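Local coordinates for protein glutamate racemase (Bacillus anthracis, PDB 2DWU) that belongs to the Asp/Glu/hydantoin racemase family and pairs two parallel-sheet alpha/beta lobes around a bound D-glutamic acid, at residues I97-V110 against T207-L219. Sequence-based numbering, arbitrary orientation. Where two conformers were deposited one is given.
Sequences IGVIHPGARAAIKV and TIISSAEETAIEL
Edge to edge, the guanidinium of Arg105 meets the carboxylate of Glu218, the two planes 32° apart. Arg105 NE donates to Glu218 OE1 over 2.9 Å, nearly straight at 172° and in the guanidinium plane, while Arg105 NH2 reaches the syn lone pair of Glu218 OE2, also at 2.9 Å, from a more tilted position. This side-on, two-nitrogen salt bridge fixes the rotation of both groups. The carboxylate also lies against the ring of Pro102, whose CG is 3.5 Å from Glu218 CD; a bend at chi2 turns the acid between proline and arginine. Arg105 NH1 hydrogen-bonds Gln224 OE1 and Ser220 OG of the second subunit.

Beside it the helices 100-110 and 211-219 cross almost perpendicularly (99°). Small residues allow this: Gly103 and Ser211 bring their CA atoms close together, and Ala106 CB rests 3.4 Å from Glu214 CD, the OE1 of that carboxylate being salt-bridged to Lys109 of the second subunit. Farther along, Ile209 CG2 packs on Ala106 CB at 4.0 Å and Val110 CG2 on Thr207 CG2 at 4.1 Å, setting helix 100-110 over strand 207-210; the placement of Ile209 CD1 is doubtful.

At the other end Thr215 turns its methyl to Ile97 CG2 and its hydroxyl to Val99. With OG1 beside its own backbone N, Thr215 OG1 donates to Ser211 O at 2.7 Å, within its own helix. A water donates to both Val99 O and Ser211 OG; Ser211 OG is also hydrogen-bonded to the backbone O of Leu186 and to OD1 of the pocket residue Asn78.

Thus the outermost strands, within this chain, of two parallel sheets and the helices that follow them pack together, with the side chain of Val99 about 6 Å from the D-glutamic acid. The chemistry implies a mixed seam, aliphatic and methyl contacts at its ends and a salt bridge and water-mediated polar contacts between: Arg105 and Glu218 neutralise each other within the chain, whereas Glu214 and Lys109 pair reciprocally with Lys109 and Glu214 of the second subunit.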
ATOM      1  N   ILE B  97      11.372  -7.056   5.472  1.00  9.72           N
ATOM      2  CA  ILE B  97      10.724  -5.832   4.991  1.00 10.12           C
ATOM      3  C   ILE B  97      11.398  -4.631   5.651  1.00 11.28           C
ATOM      4  O   ILE B  97      11.447  -4.538   6.887  1.00 10.51           O
ATOM      5  CB  ILE B  97       9.210  -5.812   5.374  1.00 11.91           C
ATOM      6  CG1 ILE B  97       8.399  -6.829   4.540  1.00 13.92           C
ATOM      7  CG2 ILE B  97       8.619  -4.447   5.069  1.00 10.29           C
ATOM      8  CD1 ILE B  97       8.665  -8.295   4.840  1.00 16.98           C
ATOM      9  N   GLY B  98      11.920  -3.724   4.835  1.00  9.98           N
ATOM     10  CA  GLY B  98      12.567  -2.522   5.335  1.00  8.74           C
ATOM     11  C   GLY B  98      11.567  -1.380   5.261  1.00  8.37           C
ATOM     12  O   GLY B  98      10.514  -1.489   4.606  1.00  8.52           O
ATOM     13  N   VAL B  99      11.912  -0.266   5.885  1.00  6.09           N
ATOM     14  CA  VAL B  99      10.997   0.879   5.923  1.00  8.24           C
ATOM     15  C   VAL B  99      11.167   1.870   4.775  1.00  8.27           C
ATOM     16  O   VAL B  99      10.331   2.764   4.606  1.00  9.57           O
ATOM     17  CB  VAL B  99      11.113   1.668   7.261  1.00  6.67           C
ATOM     18  CG1 VAL B  99      10.421   0.892   8.372  1.00  6.03           C
ATOM     19  CG2 VAL B  99      12.575   1.902   7.659  1.00  7.95           C
ATOM     20  N   ILE B 100      12.217   1.695   3.985  1.00  8.46           N
ATOM     21  CA  ILE B 100      12.493   2.627   2.877  1.00  7.77           C
ATOM     22  C   ILE B 100      11.638   2.392   1.628  1.00  7.14           C
ATOM     23  O   ILE B 100      10.956   3.316   1.180  1.00  6.82           O
ATOM     24  CB  ILE B 100      14.003   2.593   2.524  1.00  6.99           C
ATOM     25  CG1 ILE B 100      14.798   3.116   3.728  1.00  8.27           C
ATOM     26  CG2 ILE B 100      14.302   3.411   1.224  1.00  8.06           C
ATOM     27  CD1 ILE B 100      16.296   3.122   3.532  1.00 12.13           C
ATOM     28  N   HIS B 101      11.630   1.168   1.102  1.00  8.06           N
ATOM     29  CA  HIS B 101      10.867   0.884  -0.101  1.00  8.33           C
ATOM     30  C   HIS B 101       9.366   1.123   0.034  1.00  7.45           C
ATOM     31  O   HIS B 101       8.734   1.629  -0.901  1.00  7.03           O
ATOM     32  CB  HIS B 101      11.181  -0.531  -0.600  1.00  9.47           C
ATOM     33  CG  HIS B 101      12.581  -0.670  -1.118  1.00  9.83           C
ATOM     34  ND1 HIS B 101      13.674  -0.789  -0.286  1.00 11.52           N
ATOM     35  CD2 HIS B 101      13.070  -0.655  -2.382  1.00 12.21           C
ATOM     36  CE1 HIS B 101      14.779  -0.842  -1.015  1.00 13.58           C
ATOM     37  NE2 HIS B 101      14.440  -0.764  -2.293  1.00 13.43           N
ATOM     38  N   PRO B 102       8.763   0.777   1.182  1.00  7.42           N
ATOM     39  CA  PRO B 102       7.324   1.028   1.308  1.00  7.44           C
ATOM     40  C   PRO B 102       7.026   2.521   1.217  1.00  6.08           C
ATOM     41  O   PRO B 102       6.011   2.916   0.632  1.00  7.68           O
ATOM     42  CB  PRO B 102       6.975   0.459   2.700  1.00  6.64           C
ATOM     43  CG  PRO B 102       7.930  -0.671   2.825  1.00  6.33           C
ATOM     44  CD  PRO B 102       9.256  -0.059   2.289  1.00  7.40           C
ATOM     45  N   GLY B 103       7.914   3.351   1.773  1.00  6.89           N
ATOM     46  CA  GLY B 103       7.731   4.801   1.726  1.00  7.47           C
ATOM     47  C   GLY B 103       7.865   5.330   0.293  1.00  8.14           C
ATOM     48  O   GLY B 103       7.084   6.180  -0.136  1.00  8.34           O
ATOM     49  N   ALA B 104       8.868   4.830  -0.431  1.00  7.38           N
ATOM     50  CA  ALA B 104       9.065   5.228  -1.833  1.00  7.32           C
ATOM     51  C   ALA B 104       7.839   4.840  -2.664  1.00  7.60           C
ATOM     52  O   ALA B 104       7.341   5.636  -3.471  1.00  7.45           O
ATOM     53  CB  ALA B 104      10.310   4.562  -2.416  1.00  9.68           C
ATOM     54  N   ARG B 105       7.349   3.619  -2.455  1.00  6.14           N
ATOM     55  CA  ARG B 105       6.195   3.140  -3.212  1.00  6.80           C
ATOM     56  C   ARG B 105       4.962   4.030  -2.972  1.00  6.72           C
ATOM     57  O   ARG B 105       4.217   4.375  -3.906  1.00  6.76           O
ATOM     58  CB  ARG B 105       5.899   1.686  -2.803  1.00  8.96           C
ATOM     59  CG  ARG B 105       5.185   0.898  -3.896  1.00  8.33           C
ATOM     60  CD  ARG B 105       4.856  -0.523  -3.387  1.00  8.40           C
ATOM     61  NE  ARG B 105       6.007  -1.174  -2.744  1.00  8.61           N
ATOM     62  CZ  ARG B 105       7.126  -1.586  -3.351  1.00 12.56           C
ATOM     63  NH1 ARG B 105       7.295  -1.444  -4.673  1.00 10.67           N
ATOM     64  NH2 ARG B 105       8.108  -2.138  -2.619  1.00 10.04           N
ATOM     65  N   ALA B 106       4.728   4.395  -1.713  1.00  7.61           N
ATOM     66  CA  ALA B 106       3.601   5.227  -1.389  1.00  6.38           C
ATOM     67  C   ALA B 106       3.769   6.639  -1.989  1.00  7.23           C
ATOM     68  O   ALA B 106       2.787   7.286  -2.382  1.00  6.10           O
ATOM     69  CB  ALA B 106       3.439   5.303   0.160  1.00  8.41           C
ATOM     70  N   ALA B 107       5.010   7.112  -2.040  1.00  6.95           N
ATOM     71  CA  ALA B 107       5.274   8.437  -2.609  1.00  8.69           C
ATOM     72  C   ALA B 107       4.871   8.454  -4.088  1.00  7.22           C
ATOM     73  O   ALA B 107       4.287   9.433  -4.571  1.00  7.63           O
ATOM     74  CB  ALA B 107       6.770   8.778  -2.447  1.00  8.56           C
ATOM     75  N   ILE B 108       5.180   7.378  -4.803  1.00  7.94           N
ATOM     76  CA  ILE B 108       4.818   7.280  -6.224  1.00  8.48           C
ATOM     77  C   ILE B 108       3.291   7.276  -6.357  1.00  8.65           C
ATOM     78  O   ILE B 108       2.725   7.861  -7.285  1.00  7.82           O
ATOM     79  CB  ILE B 108       5.440   5.995  -6.850  1.00  9.12           C
ATOM     80  CG1 ILE B 108       6.954   6.227  -7.011  1.00 10.56           C
ATOM     81  CG2 ILE B 108       4.830   5.673  -8.216  1.00 11.58           C
ATOM     82  CD1 ILE B 108       7.721   5.024  -7.511  1.00 11.65           C
ATOM     83  N   LYS B 109       2.610   6.626  -5.418  1.00  7.01           N
ATOM     84  CA  LYS B 109       1.152   6.586  -5.465  1.00  7.93           C
ATOM     85  C   LYS B 109       0.499   7.965  -5.256  1.00  9.11           C
ATOM     86  O   LYS B 109      -0.481   8.311  -5.934  1.00  8.79           O
ATOM     87  CB  LYS B 109       0.640   5.591  -4.405  1.00 10.90           C
ATOM     88  CG  LYS B 109      -0.890   5.511  -4.349  1.00 11.85           C
ATOM     89  CD  LYS B 109      -1.345   4.633  -3.188  1.00 17.58           C
ATOM     90  CE  LYS B 109      -2.787   4.924  -2.806  1.00 23.03           C
ATOM     91  NZ  LYS B 109      -2.960   4.726  -1.333  1.00 26.39           N
ATOM     92  N   VAL B 110       1.043   8.781  -4.350  1.00  8.16           N
ATOM     93  CA  VAL B 110       0.416  10.059  -4.056  1.00 10.31           C
ATOM     94  C   VAL B 110       0.900  11.270  -4.838  1.00 10.73           C
ATOM     95  O   VAL B 110       0.179  12.273  -4.893  1.00 10.91           O
ATOM     96  CB  VAL B 110       0.490  10.413  -2.537  1.00 12.20           C
ATOM     97  CG1 VAL B 110      -0.077   9.289  -1.725  1.00 11.84           C
ATOM     98  CG2 VAL B 110       1.907  10.714  -2.113  1.00 13.86           C
ATOM     99  N   THR B 207       2.019  16.407   0.453  1.00 10.96           N
ATOM    100  CA  THR B 207       1.489  15.245   1.163  1.00 10.80           C
ATOM    101  C   THR B 207       2.611  14.543   1.925  1.00 11.09           C
ATOM    102  O   THR B 207       3.632  14.169   1.346  1.00 10.60           O
ATOM    103  CB  THR B 207       0.856  14.276   0.192  1.00 13.87           C
ATOM    104  OG1 THR B 207      -0.257  14.925  -0.451  1.00 13.40           O
ATOM    105  CG2 THR B 207       0.362  13.031   0.918  1.00 13.46           C
ATOM    106  N   ILE B 208       2.361  14.336   3.213  0.50 10.27           N
ATOM    107  CA  ILE B 208       3.299  13.690   4.117  0.50 11.11           C
ATOM    108  C   ILE B 208       3.115  12.169   4.096  0.50 10.43           C
ATOM    109  O   ILE B 208       1.985  11.656   4.135  0.50 10.26           O
ATOM    110  CB  ILE B 208       3.087  14.219   5.561  0.50 10.93           C
ATOM    111  CG1 ILE B 208       3.233  15.748   5.590  0.50 12.65           C
ATOM    112  CG2 ILE B 208       4.078  13.552   6.515  0.50 12.38           C
ATOM    113  CD1 ILE B 208       4.558  16.272   5.039  0.50 11.70           C
ATOM    114  N   ILE B 209       4.234  11.455   4.020  0.50  9.71           N
ATOM    115  CA  ILE B 209       4.223   9.996   4.006  0.50  9.85           C
ATOM    116  C   ILE B 209       4.982   9.466   5.210  0.50  9.05           C
ATOM    117  O   ILE B 209       6.141   9.816   5.450  0.50  8.89           O
ATOM    118  CB  ILE B 209       4.849   9.453   2.718  0.50 10.15           C
ATOM    119  CG1 ILE B 209       3.979   9.874   1.532  0.50 12.22           C
ATOM    120  CG2 ILE B 209       4.985   7.926   2.787  0.50 11.61           C
ATOM    121  CD1 ILE B 209       4.374   9.237   0.261  0.50 13.54           C
ATOM    122  N   SER B 210       4.305   8.621   5.976  1.00  8.01           N
ATOM    123  CA  SER B 210       4.893   8.037   7.180  1.00  7.88           C
ATOM    124  C   SER B 210       5.516   6.705   6.835  1.00  7.65           C
ATOM    125  O   SER B 210       4.827   5.856   6.265  1.00  8.71           O
ATOM    126  CB  SER B 210       3.800   7.761   8.220  1.00 10.17           C
ATOM    127  OG  SER B 210       4.285   6.836   9.206  1.00 11.34           O
ATOM    128  N   SER B 211       6.771   6.491   7.215  1.00  6.25           N
ATOM    129  CA  SER B 211       7.412   5.197   6.931  1.00  7.49           C
ATOM    130  C   SER B 211       6.637   4.102   7.665  1.00  9.20           C
ATOM    131  O   SER B 211       6.459   3.006   7.149  1.00  8.70           O
ATOM    132  CB  SER B 211       8.865   5.138   7.429  1.00  8.54           C
ATOM    133  OG  SER B 211       9.691   6.040   6.713  1.00  9.17           O
ATOM    134  N   ALA B 212       6.176   4.399   8.877  1.00  7.96           N
ATOM    135  CA  ALA B 212       5.472   3.384   9.676  1.00  9.06           C
ATOM    136  C   ALA B 212       4.166   2.899   9.068  1.00  8.01           C
ATOM    137  O   ALA B 212       3.923   1.698   8.976  1.00  8.74           O
ATOM    138  CB  ALA B 212       5.220   3.930  11.083  1.00  8.76           C
ATOM    139  N   GLU B 213       3.313   3.832   8.662  0.50  8.96           N
ATOM    140  CA  GLU B 213       2.039   3.457   8.062  0.50  9.22           C
ATOM    141  C   GLU B 213       2.218   2.641   6.789  0.50  8.51           C
ATOM    142  O   GLU B 213       1.531   1.640   6.573  0.50  8.86           O
ATOM    143  CB  GLU B 213       1.212   4.710   7.734  0.50 11.56           C
ATOM    144  CG  GLU B 213       0.805   5.485   8.957  0.50 13.95           C
ATOM    145  CD  GLU B 213      -0.412   6.347   8.716  0.50 17.34           C
ATOM    146  OE1 GLU B 213      -1.336   5.888   8.009  0.50 19.60           O
ATOM    147  OE2 GLU B 213      -0.455   7.469   9.254  0.50 19.48           O
ATOM    148  N   GLU B 214       3.163   3.041   5.953  1.00  8.14           N
ATOM    149  CA  GLU B 214       3.349   2.327   4.706  1.00  7.81           C
ATOM    150  C   GLU B 214       4.036   0.985   4.867  1.00  6.10           C
ATOM    151  O   GLU B 214       3.800   0.060   4.089  1.00  7.81           O
ATOM    152  CB  GLU B 214       4.133   3.209   3.729  1.00  8.14           C
ATOM    153  CG  GLU B 214       3.543   4.610   3.633  1.00  9.79           C
ATOM    154  CD  GLU B 214       2.080   4.638   3.231  1.00 14.70           C
ATOM    155  OE1 GLU B 214       1.612   3.651   2.641  1.00 15.88           O
ATOM    156  OE2 GLU B 214       1.399   5.661   3.486  1.00 17.57           O
ATOM    157  N   THR B 215       4.879   0.857   5.891  1.00  5.97           N
ATOM    158  CA  THR B 215       5.585  -0.407   6.075  1.00  6.20           C
ATOM    159  C   THR B 215       4.635  -1.462   6.598  1.00  7.49           C
ATOM    160  O   THR B 215       4.749  -2.638   6.224  1.00  7.03           O
ATOM    161  CB  THR B 215       6.780  -0.247   7.017  1.00  7.47           C
ATOM    162  OG1 THR B 215       7.698   0.673   6.414  1.00  8.16           O
ATOM    163  CG2 THR B 215       7.537  -1.586   7.203  1.00  9.11           C
ATOM    164  N   ALA B 216       3.687  -1.059   7.428  1.00  6.57           N
ATOM    165  CA  ALA B 216       2.749  -2.053   7.918  1.00  6.95           C
ATOM    166  C   ALA B 216       1.866  -2.597   6.790  1.00  8.00           C
ATOM    167  O   ALA B 216       1.605  -3.805   6.719  1.00  7.60           O
ATOM    168  CB  ALA B 216       1.868  -1.460   9.070  1.00  6.94           C
ATOM    169  N   ILE B 217       1.426  -1.735   5.871  1.00  7.39           N
ATOM    170  CA  ILE B 217       0.597  -2.249   4.801  1.00  8.62           C
ATOM    171  C   ILE B 217       1.454  -3.087   3.835  1.00  7.45           C
ATOM    172  O   ILE B 217       0.978  -4.067   3.286  1.00  8.06           O
ATOM    173  CB  ILE B 217      -0.215  -1.121   4.099  1.00  7.94           C
ATOM    174  CG1 ILE B 217      -1.233  -1.758   3.156  1.00  8.41           C
ATOM    175  CG2 ILE B 217       0.706  -0.115   3.403  1.00  9.26           C
ATOM    176  CD1 ILE B 217      -2.327  -0.796   2.730  1.00 10.13           C
ATOM    177  N   GLU B 218       2.735  -2.740   3.667  1.00  8.44           N
ATOM    178  CA  GLU B 218       3.609  -3.535   2.812  1.00  8.67           C
ATOM    179  C   GLU B 218       3.779  -4.935   3.416  1.00  8.81           C
ATOM    180  O   GLU B 218       3.705  -5.944   2.723  1.00  8.05           O
ATOM    181  CB  GLU B 218       4.982  -2.858   2.664  1.00  9.39           C
ATOM    182  CG  GLU B 218       5.918  -3.616   1.725  1.00 11.63           C
ATOM    183  CD  GLU B 218       6.371  -2.829   0.482  1.00 14.44           C
ATOM    184  OE1 GLU B 218       5.729  -1.839   0.047  1.00 13.12           O
ATOM    185  OE2 GLU B 218       7.403  -3.251  -0.081  1.00 13.49           O
ATOM    186  N   LEU B 219       4.009  -4.993   4.724  1.00  7.84           N
ATOM    187  CA  LEU B 219       4.126  -6.285   5.409  1.00  7.31           C
ATOM    188  C   LEU B 219       2.819  -7.086   5.240  1.00  6.53           C
ATOM    189  O   LEU B 219       2.849  -8.287   4.929  1.00  7.35           O
ATOM    190  CB  LEU B 219       4.398  -6.053   6.908  1.00  6.90           C
ATOM    191  CG  LEU B 219       4.435  -7.312   7.779  1.00  7.31           C
ATOM    192  CD1 LEU B 219       5.583  -8.231   7.343  1.00  8.21           C
ATOM    193  CD2 LEU B 219       4.579  -6.901   9.233  1.00  7.95           C
TER
HETATM  194  O   HOH W   1      10.013   5.357   4.004  1.00  8.40           O